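Long-range contact in adhesion and penetration protein autotransporter (Haemophilus influenzae, PDB 3SYJ), which promotes bacterial adherence to and invasion of host cells, self-associates between bacteria in aggregation, and is probably a serine protease: residues Tyr4-Tyr12 with Lys30-Val39. Residues are numbered along the deposited sequence; the frame is centred on the assembly and turned at random.
Sequences YFGIDYQYY and KVYNKQGQLV
The ammonium group of K34 lies over one face of the F5 ring, NZ 3.4 Å from the ring centroid in a cation-pi contact, and V31 CG1 sits above the centre of one face of the Y11 ring, a CH-pi contact 4.0 Å from the Y11 centroid. In the plane of the Y11 ring, at its edge, lie D8 O and a water, the latter bridging D8 N and Y32 O; Y11 OH in turn lies at the edge of the Y32 ring, near its plane. Y32 N donates to Y11 OH at 3.1 Å in an almost straight bond (173°), so helix 9-17 meets strand 29-32 through a side-chain hydroxyl and the strand backbone. K34 is extended beyond CG (chi2 -172°, chi3 172°), which carries NZ past G6 to donate a hydrogen bond to F5 O, 2.7 Å from K34 NZ, in the carbonyl plane. At the root of the same residue, K34 N donates to G6 O at 2.9 Å, and a second water joins G6 O to Q35 OE1. Elsewhere, I7 and V39 meet tip to tip, I7 CD1 4.1 Å from V39 CG2. The contact ties the N-terminal loop and the start of helix 9-17, in the S6-family protease region, to the hairpin of strands 29-32 and 38-42. It exemplifies one lysine satisfied by several unlike partners: with a salt bridge to E609 of helix 603-609 as well, its charge is probably stabilised by ring face, carbonyl and carboxylate, favouring the protonated form.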
# COMPACT_ATOMS: atom_id res chain seq x y z
N TYR A 4 -52.65 -37.80 -2.99
CA TYR A 4 -52.20 -38.87 -2.12
C TYR A 4 -51.79 -38.31 -0.76
O TYR A 4 -50.81 -37.56 -0.65
CB TYR A 4 -51.02 -39.59 -2.78
CG TYR A 4 -50.39 -40.69 -1.96
CD1 TYR A 4 -51.15 -41.49 -1.12
CD2 TYR A 4 -49.03 -40.94 -2.06
CE1 TYR A 4 -50.57 -42.51 -0.38
CE2 TYR A 4 -48.43 -41.95 -1.32
CZ TYR A 4 -49.21 -42.73 -0.48
OH TYR A 4 -48.62 -43.74 0.25
N PHE A 5 -52.53 -38.68 0.28
CA PHE A 5 -52.28 -38.21 1.64
C PHE A 5 -50.91 -38.65 2.16
O PHE A 5 -50.42 -38.12 3.17
CB PHE A 5 -53.39 -38.68 2.59
CG PHE A 5 -53.27 -38.13 3.98
CD1 PHE A 5 -53.46 -36.78 4.22
CD2 PHE A 5 -52.96 -38.96 5.05
CE1 PHE A 5 -53.35 -36.26 5.50
CE2 PHE A 5 -52.85 -38.45 6.33
CZ PHE A 5 -53.04 -37.10 6.56
N GLY A 6 -50.28 -39.60 1.48
CA GLY A 6 -48.94 -40.03 1.83
C GLY A 6 -47.85 -39.04 1.43
O GLY A 6 -46.68 -39.20 1.78
N ILE A 7 -48.25 -38.01 0.68
CA ILE A 7 -47.35 -36.94 0.25
C ILE A 7 -47.92 -35.59 0.69
O ILE A 7 -49.14 -35.39 0.61
CB ILE A 7 -47.16 -36.97 -1.28
CG1 ILE A 7 -46.32 -38.18 -1.69
CG2 ILE A 7 -46.51 -35.69 -1.79
CD1 ILE A 7 -46.39 -38.49 -3.16
N ASP A 8 -47.06 -34.70 1.18
CA ASP A 8 -47.49 -33.37 1.61
C ASP A 8 -48.41 -32.74 0.59
O ASP A 8 -48.11 -32.71 -0.60
CB ASP A 8 -46.30 -32.43 1.80
CG ASP A 8 -45.50 -32.75 3.04
OD1 ASP A 8 -46.03 -33.41 3.95
OD2 ASP A 8 -44.33 -32.33 3.10
N TYR A 9 -49.55 -32.23 1.06
CA TYR A 9 -50.51 -31.57 0.19
C TYR A 9 -49.84 -30.38 -0.48
O TYR A 9 -50.20 -30.02 -1.60
CB TYR A 9 -51.72 -31.10 1.00
CG TYR A 9 -52.99 -30.92 0.19
CD1 TYR A 9 -53.42 -31.90 -0.70
CD2 TYR A 9 -53.77 -29.79 0.35
CE1 TYR A 9 -54.61 -31.73 -1.42
CE2 TYR A 9 -54.95 -29.62 -0.36
CZ TYR A 9 -55.36 -30.59 -1.24
OH TYR A 9 -56.53 -30.39 -1.94
N GLN A 10 -48.86 -29.78 0.20
CA GLN A 10 -48.19 -28.60 -0.33
C GLN A 10 -47.64 -28.80 -1.74
O GLN A 10 -47.67 -27.88 -2.56
CB GLN A 10 -47.09 -28.11 0.61
CG GLN A 10 -46.66 -26.68 0.33
CD GLN A 10 -47.77 -25.66 0.62
OE1 GLN A 10 -48.47 -25.76 1.63
NE2 GLN A 10 -47.93 -24.68 -0.26
N TYR A 11 -47.14 -30.00 -2.03
CA TYR A 11 -46.61 -30.29 -3.37
C TYR A 11 -47.64 -29.99 -4.44
O TYR A 11 -47.37 -29.32 -5.42
CB TYR A 11 -46.18 -31.75 -3.50
CG TYR A 11 -44.83 -32.07 -2.92
CD1 TYR A 11 -43.66 -31.73 -3.59
CD2 TYR A 11 -44.72 -32.74 -1.70
CE1 TYR A 11 -42.42 -32.04 -3.06
CE2 TYR A 11 -43.49 -33.06 -1.17
CZ TYR A 11 -42.35 -32.71 -1.84
OH TYR A 11 -41.13 -33.03 -1.29
N TYR A 12 -48.84 -30.49 -4.24
CA TYR A 12 -49.89 -30.34 -5.22
C TYR A 12 -50.37 -28.90 -5.33
O TYR A 12 -50.84 -28.46 -6.38
CB TYR A 12 -51.06 -31.24 -4.84
CG TYR A 12 -50.71 -32.71 -4.74
CD1 TYR A 12 -50.71 -33.52 -5.88
CD2 TYR A 12 -50.40 -33.29 -3.52
CE1 TYR A 12 -50.41 -34.87 -5.79
CE2 TYR A 12 -50.10 -34.64 -3.42
CZ TYR A 12 -50.10 -35.43 -4.56
OH TYR A 12 -49.80 -36.77 -4.46
N LYS A 30 -37.13 -32.93 -6.72
CA LYS A 30 -37.27 -34.13 -5.91
C LYS A 30 -38.55 -34.06 -5.09
O LYS A 30 -38.88 -33.03 -4.51
CB LYS A 30 -36.06 -34.30 -5.01
CG LYS A 30 -34.79 -34.70 -5.77
CD LYS A 30 -33.56 -34.55 -4.88
CE LYS A 30 -32.28 -34.84 -5.65
NZ LYS A 30 -32.23 -36.25 -6.14
N VAL A 31 -39.29 -35.17 -5.06
CA VAL A 31 -40.53 -35.25 -4.30
C VAL A 31 -40.42 -36.36 -3.26
O VAL A 31 -40.28 -37.53 -3.60
CB VAL A 31 -41.71 -35.54 -5.23
CG1 VAL A 31 -42.98 -35.76 -4.43
CG2 VAL A 31 -41.88 -34.39 -6.22
N TYR A 32 -40.49 -35.98 -1.98
CA TYR A 32 -40.37 -36.94 -0.88
C TYR A 32 -41.74 -37.21 -0.28
O TYR A 32 -42.61 -36.34 -0.30
CB TYR A 32 -39.42 -36.40 0.19
CG TYR A 32 -38.04 -36.11 -0.34
CD1 TYR A 32 -37.06 -37.10 -0.38
CD2 TYR A 32 -37.71 -34.85 -0.81
CE1 TYR A 32 -35.80 -36.84 -0.88
CE2 TYR A 32 -36.45 -34.57 -1.31
CZ TYR A 32 -35.50 -35.57 -1.34
OH TYR A 32 -34.25 -35.30 -1.84
N ASN A 33 -41.95 -38.42 0.25
CA ASN A 33 -43.19 -38.71 0.96
C ASN A 33 -43.12 -38.26 2.42
O ASN A 33 -42.12 -37.69 2.86
CB ASN A 33 -43.59 -40.19 0.85
CG ASN A 33 -42.57 -41.14 1.48
OD1 ASN A 33 -41.78 -40.77 2.35
ND2 ASN A 33 -42.59 -42.39 1.02
N LYS A 34 -44.19 -38.50 3.17
CA LYS A 34 -44.24 -38.03 4.54
C LYS A 34 -43.23 -38.76 5.42
O LYS A 34 -42.91 -38.32 6.52
CB LYS A 34 -45.66 -38.10 5.11
CG LYS A 34 -46.60 -37.11 4.42
CD LYS A 34 -47.96 -37.01 5.08
CE LYS A 34 -48.77 -35.87 4.46
NZ LYS A 34 -50.23 -35.96 4.72
N GLN A 35 -42.69 -39.87 4.91
CA GLN A 35 -41.65 -40.60 5.63
C GLN A 35 -40.27 -40.13 5.20
O GLN A 35 -39.26 -40.75 5.54
CB GLN A 35 -41.78 -42.11 5.40
CG GLN A 35 -42.92 -42.76 6.15
CD GLN A 35 -44.28 -42.39 5.59
OE1 GLN A 35 -44.55 -42.59 4.41
NE2 GLN A 35 -45.16 -41.87 6.46
N GLY A 36 -40.24 -39.04 4.44
CA GLY A 36 -38.98 -38.42 4.06
C GLY A 36 -38.23 -39.26 3.05
O GLY A 36 -37.02 -39.14 2.91
N GLN A 37 -38.95 -40.10 2.33
CA GLN A 37 -38.33 -40.95 1.34
C GLN A 37 -38.64 -40.47 -0.08
O GLN A 37 -39.76 -40.06 -0.38
CB GLN A 37 -38.79 -42.40 1.52
CG GLN A 37 -38.39 -43.01 2.85
CD GLN A 37 -39.24 -44.21 3.16
OE1 GLN A 37 -40.40 -44.28 2.75
NE2 GLN A 37 -38.68 -45.17 3.89
N LEU A 38 -37.63 -40.54 -0.95
CA LEU A 38 -37.80 -40.12 -2.33
C LEU A 38 -38.85 -40.94 -3.06
O LEU A 38 -38.72 -42.16 -3.19
CB LEU A 38 -36.47 -40.24 -3.07
CG LEU A 38 -36.45 -39.78 -4.53
CD1 LEU A 38 -36.59 -38.26 -4.60
CD2 LEU A 38 -35.17 -40.25 -5.20
N VAL A 39 -39.88 -40.27 -3.56
CA VAL A 39 -40.92 -40.93 -4.34
C VAL A 39 -40.55 -40.91 -5.81
O VAL A 39 -40.77 -41.88 -6.54
CB VAL A 39 -42.28 -40.22 -4.17
CG1 VAL A 39 -43.34 -40.87 -5.06
CG2 VAL A 39 -42.70 -40.24 -2.71
O HOH W 1 -46.40 -42.09 2.54
O HOH W 2 -51.31 -34.76 2.08
O HOH W 3 -44.31 -35.35 1.64